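Local coordinates for protein aspartate aminotransferase (Leishmania major, PDB 4H51) that probably catalyses the pyridoxal 5'-phosphate-dependent transfer of the amino group between L-aspartate and 2-oxoglutarate, working as a homodimer, at residues V66-M77 with H308-I316; A135-P145 with G158-Y168. All coordinates share one frame; numbering follows the deposited sequence.

Contact 1 of 2, residues V66-M77 with H308-I316; sequences VVRKAEQLLLDM and HGARLAHLI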
# COMPACT_ATOMS: atom_id res chain seq x y z
N VAL B 66 -3.38 -9.18 23.18
CA VAL B 66 -3.46 -7.72 23.21
C VAL B 66 -4.14 -7.13 21.95
O VAL B 66 -4.80 -6.09 22.02
CB VAL B 66 -2.09 -7.04 23.45
CG1 VAL B 66 -1.56 -7.37 24.81
CG2 VAL B 66 -1.06 -7.41 22.38
N VAL B 67 -3.99 -7.80 20.80
CA VAL B 67 -4.59 -7.32 19.57
C VAL B 67 -6.08 -7.56 19.63
O VAL B 67 -6.86 -6.68 19.23
CB VAL B 67 -3.98 -7.99 18.32
CG1 VAL B 67 -4.78 -7.68 17.07
CG2 VAL B 67 -2.53 -7.54 18.15
N ARG B 68 -6.48 -8.72 20.14
CA ARG B 68 -7.91 -8.99 20.32
C ARG B 68 -8.54 -7.97 21.22
O ARG B 68 -9.60 -7.48 20.89
CB ARG B 68 -8.18 -10.37 20.93
CG ARG B 68 -7.85 -11.51 20.03
CD ARG B 68 -8.66 -11.47 18.77
NE ARG B 68 -8.72 -12.79 18.14
CZ ARG B 68 -8.80 -13.00 16.83
NH1 ARG B 68 -8.80 -11.99 15.95
NH2 ARG B 68 -8.87 -14.24 16.38
N LYS B 69 -7.86 -7.58 22.30
CA LYS B 69 -8.35 -6.53 23.20
C LYS B 69 -8.45 -5.19 22.49
O LYS B 69 -9.39 -4.44 22.70
CB LYS B 69 -7.43 -6.30 24.39
CG LYS B 69 -7.43 -7.36 25.46
CD LYS B 69 -6.92 -6.75 26.77
CE LYS B 69 -6.81 -7.80 27.85
NZ LYS B 69 -6.15 -7.19 29.03
N ALA B 70 -7.43 -4.88 21.70
CA ALA B 70 -7.41 -3.63 20.93
C ALA B 70 -8.52 -3.57 19.87
O ALA B 70 -9.05 -2.47 19.58
CB ALA B 70 -6.02 -3.43 20.30
N GLU B 71 -8.88 -4.70 19.25
CA GLU B 71 -9.97 -4.66 18.28
C GLU B 71 -11.27 -4.21 18.98
O GLU B 71 -12.03 -3.39 18.44
CB GLU B 71 -10.20 -6.01 17.55
CG GLU B 71 -9.19 -6.36 16.45
CD GLU B 71 -9.59 -5.88 15.04
OE1 GLU B 71 -10.52 -5.06 14.91
OE2 GLU B 71 -8.96 -6.33 14.03
N GLN B 72 -11.54 -4.71 20.17
CA GLN B 72 -12.77 -4.32 20.87
C GLN B 72 -12.77 -2.86 21.29
O GLN B 72 -13.80 -2.17 21.22
CB GLN B 72 -12.99 -5.21 22.10
CG GLN B 72 -14.38 -5.06 22.70
CD GLN B 72 -15.53 -5.36 21.73
OE1 GLN B 72 -15.66 -6.47 21.21
NE2 GLN B 72 -16.40 -4.37 21.54
N LEU B 73 -11.62 -2.39 21.76
CA LEU B 73 -11.51 -1.01 22.20
C LEU B 73 -11.72 -0.06 21.03
O LEU B 73 -12.40 0.95 21.16
CB LEU B 73 -10.18 -0.78 22.95
CG LEU B 73 -10.13 -1.64 24.23
CD1 LEU B 73 -8.74 -1.49 24.85
CD2 LEU B 73 -11.28 -1.33 25.22
N LEU B 74 -11.19 -0.40 19.85
CA LEU B 74 -11.42 0.42 18.65
C LEU B 74 -12.87 0.42 18.21
O LEU B 74 -13.42 1.46 17.80
CB LEU B 74 -10.57 -0.08 17.45
CG LEU B 74 -9.14 0.38 17.32
CD1 LEU B 74 -8.57 -0.24 16.04
CD2 LEU B 74 -9.12 1.90 17.25
N LEU B 75 -13.50 -0.75 18.24
CA LEU B 75 -14.89 -0.84 17.87
C LEU B 75 -15.75 0.04 18.82
O LEU B 75 -16.62 0.79 18.37
CB LEU B 75 -15.33 -2.29 17.90
CG LEU B 75 -16.60 -2.62 17.14
CD1 LEU B 75 -16.59 -1.86 15.86
CD2 LEU B 75 -16.71 -4.12 16.85
N ASP B 76 -15.42 -0.00 20.11
CA ASP B 76 -16.16 0.78 21.08
C ASP B 76 -16.00 2.28 20.88
O ASP B 76 -16.85 3.06 21.33
CB ASP B 76 -15.71 0.44 22.50
CG ASP B 76 -16.08 -0.96 22.92
OD1 ASP B 76 -16.93 -1.61 22.28
OD2 ASP B 76 -15.44 -1.43 23.89
N MET B 77 -14.91 2.70 20.24
CA MET B 77 -14.68 4.11 19.95
C MET B 77 -15.50 4.67 18.81
O MET B 77 -15.53 5.89 18.59
CB MET B 77 -13.20 4.37 19.71
CG MET B 77 -12.32 4.38 20.94
SD MET B 77 -10.59 4.45 20.49
CE MET B 77 -10.39 6.19 20.07
N HIS B 308 -6.47 0.69 9.78
CA HIS B 308 -6.81 -0.26 10.84
C HIS B 308 -5.59 -0.78 11.58
O HIS B 308 -5.58 -0.77 12.82
CB HIS B 308 -7.63 -1.40 10.27
CG HIS B 308 -8.25 -2.28 11.31
ND1 HIS B 308 -9.20 -1.83 12.18
CD2 HIS B 308 -8.05 -3.63 11.60
CE1 HIS B 308 -9.54 -2.84 13.00
NE2 HIS B 308 -8.85 -3.94 12.63
N GLY B 309 -4.55 -1.23 10.88
CA GLY B 309 -3.35 -1.76 11.57
C GLY B 309 -2.66 -0.69 12.45
O GLY B 309 -2.28 -0.94 13.58
N ALA B 310 -2.56 0.51 11.90
CA ALA B 310 -1.96 1.67 12.60
C ALA B 310 -2.76 2.00 13.86
O ALA B 310 -2.20 2.27 14.88
CB ALA B 310 -1.89 2.87 11.68
N ARG B 311 -4.06 1.93 13.76
CA ARG B 311 -4.91 2.21 14.92
C ARG B 311 -4.77 1.13 15.98
O ARG B 311 -4.64 1.44 17.18
CB ARG B 311 -6.35 2.38 14.49
CG ARG B 311 -6.64 3.68 13.74
CD ARG B 311 -8.17 3.90 13.67
NE ARG B 311 -8.53 4.83 12.61
CZ ARG B 311 -8.39 6.15 12.68
NH1 ARG B 311 -8.00 6.74 13.82
NH2 ARG B 311 -8.71 6.87 11.62
N LEU B 312 -4.80 -0.14 15.57
CA LEU B 312 -4.55 -1.21 16.52
C LEU B 312 -3.19 -1.03 17.24
O LEU B 312 -3.09 -1.09 18.47
CB LEU B 312 -4.59 -2.59 15.85
CG LEU B 312 -5.94 -3.16 15.37
CD1 LEU B 312 -5.74 -4.40 14.48
CD2 LEU B 312 -6.87 -3.46 16.56
N ALA B 313 -2.15 -0.82 16.45
CA ALA B 313 -0.79 -0.70 16.99
C ALA B 313 -0.66 0.52 17.86
O ALA B 313 -0.03 0.52 18.92
CB ALA B 313 0.22 -0.64 15.87
N HIS B 314 -1.26 1.62 17.43
CA HIS B 314 -1.22 2.80 18.28
C HIS B 314 -1.82 2.57 19.66
O HIS B 314 -1.23 2.99 20.70
CB HIS B 314 -1.93 3.99 17.64
CG HIS B 314 -1.98 5.16 18.57
ND1 HIS B 314 -3.11 5.55 19.19
CD2 HIS B 314 -0.95 5.94 19.10
CE1 HIS B 314 -2.84 6.57 20.02
NE2 HIS B 314 -1.52 6.82 19.96
N LEU B 315 -2.99 1.93 19.69
CA LEU B 315 -3.66 1.62 20.96
C LEU B 315 -2.78 0.77 21.86
O LEU B 315 -2.67 1.06 23.08
CB LEU B 315 -5.03 0.93 20.76
CG LEU B 315 -6.28 1.77 20.49
CD1 LEU B 315 -7.47 0.80 20.43
CD2 LEU B 315 -6.57 2.82 21.58
N ILE B 316 -2.13 -0.24 21.27
CA ILE B 316 -1.29 -1.17 22.02
C ILE B 316 0.01 -0.48 22.52
O ILE B 316 0.45 -0.72 23.62
CB ILE B 316 -0.94 -2.41 21.15
CG1 ILE B 316 -2.24 -3.25 20.90
CG2 ILE B 316 0.24 -3.20 21.78
CD1 ILE B 316 -2.15 -4.25 19.76

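Contact 2 of 2, residues A135-P145 with G158-Y168; sequences AETTPIYLSDP and GWKNICTYAYY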
# COMPACT_ATOMS: atom_id res chain seq x y z
N ALA B 135 21.09 6.80 -8.41
CA ALA B 135 20.76 5.35 -8.44
C ALA B 135 21.17 4.62 -9.74
O ALA B 135 21.14 3.38 -9.79
CB ALA B 135 19.28 5.10 -8.15
N GLU B 136 21.60 5.36 -10.75
CA GLU B 136 22.15 4.76 -11.96
C GLU B 136 23.56 4.21 -11.75
O GLU B 136 23.99 3.35 -12.48
CB GLU B 136 22.16 5.81 -13.09
CG GLU B 136 20.76 6.28 -13.47
CD GLU B 136 19.97 5.21 -14.21
OE1 GLU B 136 20.50 4.57 -15.13
OE2 GLU B 136 18.80 5.00 -13.87
N THR B 137 24.24 4.70 -10.72
CA THR B 137 25.68 4.54 -10.52
C THR B 137 26.09 4.08 -9.11
O THR B 137 26.92 3.18 -8.95
CB THR B 137 26.36 5.91 -10.72
OG1 THR B 137 26.14 6.33 -12.07
CG2 THR B 137 27.77 5.82 -10.50
N THR B 138 25.53 4.74 -8.10
CA THR B 138 25.88 4.48 -6.70
C THR B 138 25.49 3.04 -6.34
O THR B 138 24.34 2.65 -6.54
CB THR B 138 25.11 5.47 -5.77
OG1 THR B 138 25.44 6.81 -6.10
CG2 THR B 138 25.42 5.26 -4.29
N PRO B 139 26.44 2.24 -5.83
CA PRO B 139 26.07 0.89 -5.35
C PRO B 139 25.14 0.94 -4.17
O PRO B 139 25.26 1.84 -3.29
CB PRO B 139 27.42 0.25 -4.98
CG PRO B 139 28.43 1.32 -5.01
CD PRO B 139 27.83 2.60 -5.50
N ILE B 140 24.22 -0.03 -4.12
CA ILE B 140 23.41 -0.26 -2.97
C ILE B 140 23.69 -1.69 -2.60
O ILE B 140 23.61 -2.59 -3.47
CB ILE B 140 21.90 0.08 -3.22
CG1 ILE B 140 21.03 -0.24 -2.02
CG2 ILE B 140 21.35 -0.66 -4.45
CD1 ILE B 140 19.73 0.58 -2.03
N TYR B 141 24.04 -1.90 -1.33
CA TYR B 141 24.52 -3.16 -0.85
C TYR B 141 23.54 -3.97 -0.02
O TYR B 141 22.95 -3.48 0.91
CB TYR B 141 25.79 -2.94 -0.03
CG TYR B 141 27.02 -2.71 -0.85
CD1 TYR B 141 27.39 -1.43 -1.29
CD2 TYR B 141 27.86 -3.75 -1.12
CE1 TYR B 141 28.52 -1.26 -2.06
CE2 TYR B 141 29.02 -3.59 -1.85
CZ TYR B 141 29.34 -2.35 -2.32
OH TYR B 141 30.52 -2.26 -3.02
N LEU B 142 23.44 -5.25 -0.36
CA LEU B 142 22.66 -6.22 0.36
C LEU B 142 23.58 -7.26 1.01
O LEU B 142 24.64 -7.54 0.49
CB LEU B 142 21.73 -6.92 -0.64
CG LEU B 142 20.73 -6.07 -1.43
CD1 LEU B 142 19.89 -6.94 -2.37
CD2 LEU B 142 19.82 -5.32 -0.46
N SER B 143 23.16 -7.87 2.11
CA SER B 143 23.92 -8.93 2.73
C SER B 143 23.91 -10.21 1.86
O SER B 143 22.95 -10.54 1.17
CB SER B 143 23.40 -9.22 4.15
OG SER B 143 22.07 -9.70 4.14
N ASP B 144 25.02 -10.92 1.93
CA ASP B 144 25.16 -12.24 1.36
C ASP B 144 24.92 -13.31 2.40
O ASP B 144 25.78 -13.61 3.20
CB ASP B 144 26.59 -12.41 0.85
CG ASP B 144 26.87 -13.82 0.33
OD1 ASP B 144 25.91 -14.50 -0.11
OD2 ASP B 144 28.04 -14.25 0.44
N PRO B 145 23.73 -13.91 2.41
CA PRO B 145 22.53 -13.75 1.65
C PRO B 145 21.58 -12.79 2.41
O PRO B 145 21.92 -12.33 3.50
CB PRO B 145 21.97 -15.16 1.69
CG PRO B 145 22.23 -15.59 3.03
CD PRO B 145 23.52 -14.93 3.46
N GLY B 158 14.52 1.60 -8.85
CA GLY B 158 15.39 2.30 -9.80
C GLY B 158 16.91 2.07 -9.62
O GLY B 158 17.73 2.68 -10.33
N TRP B 159 17.29 1.18 -8.73
CA TRP B 159 18.71 0.95 -8.47
C TRP B 159 19.31 0.02 -9.47
O TRP B 159 18.89 -1.10 -9.56
CB TRP B 159 18.96 0.46 -7.05
CG TRP B 159 18.65 1.54 -6.06
CD1 TRP B 159 17.40 1.87 -5.54
CD2 TRP B 159 19.56 2.54 -5.51
NE1 TRP B 159 17.48 2.93 -4.70
CE2 TRP B 159 18.76 3.39 -4.64
CE3 TRP B 159 20.92 2.78 -5.61
CZ2 TRP B 159 19.29 4.43 -3.95
CZ3 TRP B 159 21.46 3.84 -4.89
CH2 TRP B 159 20.66 4.65 -4.08
N LYS B 160 20.30 0.51 -10.20
CA LYS B 160 20.91 -0.20 -11.34
C LYS B 160 22.21 -0.97 -10.97
O LYS B 160 22.67 -1.85 -11.74
CB LYS B 160 21.19 0.81 -12.46
CG LYS B 160 19.96 1.65 -12.87
CD LYS B 160 18.84 0.75 -13.33
CE LYS B 160 17.57 1.52 -13.73
NZ LYS B 160 16.42 0.63 -14.14
N ASN B 161 22.81 -0.64 -9.81
CA ASN B 161 24.08 -1.25 -9.40
C ASN B 161 23.92 -1.85 -8.00
O ASN B 161 24.35 -1.27 -7.01
CB ASN B 161 25.19 -0.22 -9.46
CG ASN B 161 26.55 -0.77 -9.05
OD1 ASN B 161 26.79 -1.98 -9.05
ND2 ASN B 161 27.46 0.14 -8.74
N ILE B 162 23.24 -2.99 -7.95
CA ILE B 162 22.98 -3.71 -6.71
C ILE B 162 24.15 -4.65 -6.42
O ILE B 162 24.57 -5.41 -7.30
CB ILE B 162 21.66 -4.49 -6.78
CG1 ILE B 162 20.50 -3.52 -7.09
CG2 ILE B 162 21.38 -5.28 -5.47
CD1 ILE B 162 19.22 -4.22 -7.59
N CYS B 163 24.67 -4.59 -5.20
CA CYS B 163 25.92 -5.28 -4.83
C CYS B 163 25.66 -6.04 -3.56
O CYS B 163 24.57 -5.87 -2.93
CB CYS B 163 27.05 -4.28 -4.63
SG CYS B 163 27.47 -3.28 -6.10
N THR B 164 26.57 -6.93 -3.21
CA THR B 164 26.49 -7.60 -1.94
C THR B 164 27.72 -7.40 -1.05
O THR B 164 28.81 -7.13 -1.57
CB THR B 164 26.25 -9.10 -2.13
OG1 THR B 164 27.39 -9.67 -2.81
CG2 THR B 164 24.95 -9.33 -2.96
N TYR B 165 27.52 -7.47 0.27
CA TYR B 165 28.63 -7.55 1.21
C TYR B 165 28.67 -8.96 1.78
O TYR B 165 27.62 -9.56 2.08
CB TYR B 165 28.58 -6.51 2.34
CG TYR B 165 27.32 -6.42 3.12
CD1 TYR B 165 26.31 -5.58 2.71
CD2 TYR B 165 27.15 -7.14 4.28
CE1 TYR B 165 25.12 -5.46 3.44
CE2 TYR B 165 25.95 -7.05 5.02
CZ TYR B 165 24.96 -6.18 4.59
OH TYR B 165 23.77 -6.04 5.26
N ALA B 166 29.91 -9.46 1.91
CA ALA B 166 30.14 -10.69 2.63
C ALA B 166 29.47 -10.61 4.00
O ALA B 166 29.53 -9.59 4.66
CB ALA B 166 31.65 -10.90 2.79
N TYR B 167 28.85 -11.68 4.42
CA TYR B 167 28.09 -11.66 5.65
C TYR B 167 28.11 -13.03 6.30
O TYR B 167 28.78 -13.20 7.33
CB TYR B 167 26.66 -11.13 5.41
CG TYR B 167 25.93 -10.93 6.71
CD1 TYR B 167 26.23 -9.83 7.50
CD2 TYR B 167 25.03 -11.87 7.20
CE1 TYR B 167 25.64 -9.65 8.74
CE2 TYR B 167 24.41 -11.67 8.43
CZ TYR B 167 24.72 -10.55 9.20
OH TYR B 167 24.16 -10.31 10.46
N TYR B 168 27.41 -13.99 5.72
CA TYR B 168 27.32 -15.34 6.33
C TYR B 168 28.33 -16.28 5.71
O TYR B 168 28.48 -16.30 4.50
CB TYR B 168 25.93 -15.91 6.12
CG TYR B 168 25.67 -17.14 6.93
CD1 TYR B 168 25.66 -17.09 8.32
CD2 TYR B 168 25.41 -18.35 6.32
CE1 TYR B 168 25.42 -18.21 9.08
CE2 TYR B 168 25.16 -19.48 7.07
CZ TYR B 168 25.17 -19.41 8.45
OH TYR B 168 24.93 -20.52 9.23
O HOH W 1 22.62 1.66 -8.31
O HOH W 2 17.35 4.81 -11.73
O HOH W 3 29.15 -14.16 2.85

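Contact 1 of 2, residues V66-M77 with H308-I316
L74 and L312 show how two helices that cross steeply, here at 108° with axes 9.3 Å apart, can interlock as knobs into holes. L74 drops among H308, R311, L312 and L315, its CD1 meeting L312 CD2 at 3.7 Å, while its CG rests against L315 CD1 at 3.6 Å. L312 in turn sits among V67, A70, E71 and L74. The small A70 lets the backbones come close: its CB touches I316 CG1 at 3.8 Å, and I316 CD1 reaches V67 CG2. At one end of this tight zone lies H308, its ring swung anti to the backbone N (chi1 -169°). In the E71 conformer given here, one of two deposited, H308 NE2 donates to E71 OE2 over 2.8 Å, almost straight and in the ring plane but from above the carboxylate plane, and Y81 of the second subunit bonds the same oxygen. Packing thins toward the other side, where exposed L73 and M77 merely graze L315, M77 SD standing 4.5 Å from L315 CD2. The edge of the crossing at E71 and H308, a His-carboxylate pair, is part of the subunit interface of this class I aminotransferase homodimer, where the two H308 rings stack.

Contact 2 of 2, residues A135-P145 with G158-Y168
The indole of W159 is held between A135 CB, 3.8 Å from the centroid of its six-membered ring, and I140 CD1, which lies over the five-membered ring on the opposite face; T138 O meets the edge. I140 reaches the indole because its CG1 runs anti to the backbone N (chi1 177°). Along the sheet, Y141 takes C163 CB over one face at 3.7 Å from the ring centroid, with the sulfur above the same ring at a distance, while T164 O and Y165 N approach its edge. The Y165 ring is turned back over the neighbouring strand by a chi1 of 52°, which places its CG between backbone N and carbonyl carbon. S143 CA consequently sits over one face, 3.6 Å from the centroid, and Y141 CB lies at the edge.

The backbones pair in parallel, I140 opposite I162 through S143 opposite Y165. C163 N gives to I140 O at 2.8 Å, and C163 O accepts from L142 N; L142 O and Y165 O continue the pattern. Toward the N-terminal ends of the two segments, N161 ND2 reaches T137 O at 3.1 Å, with the acceptor in its amide plane, and a water links A135 O, T138 O and N161 N. Toward the C-terminal ends, Y168 N gives a hydrogen bond at 3.0 Å to D144 O, the carbonyl oxygen of the cis peptide bond to P145.

G158, in a Schellman motif, ends helix 148-156, the connection of this beta-alpha-beta unit. That helix packs on I140, L142, W159 and I162. On the other face of the sheet, helix 177-186 touches Y165, whose hydroxyl is hydrogen-bonded to I194 O, and strand 192-196 flanks strand 140-144 on the side away from 162-169.

Contacts 1 and 2 illustrate two kinds of long-range contact in one fold, a helix crossing beside the dimer interface and a parallel strand pair toward one side of the large mixed sheet. Their centres lie 38 Å apart, on opposite sides of the chain's centre, and their nearest atoms are about 25 Å from each other, so neither touches the other. Along the sequence, both segments of contact 2 fall between 66-77 and 308-316. Contact 1 joins helices that meet the second subunit, whereas no other chain of the assembly touches contact 2. K265, the lysine carrying the pyridoxal phosphate, also lies between the ends of contact 1 in sequence; M267, two residues further on, packs against I316 and A313.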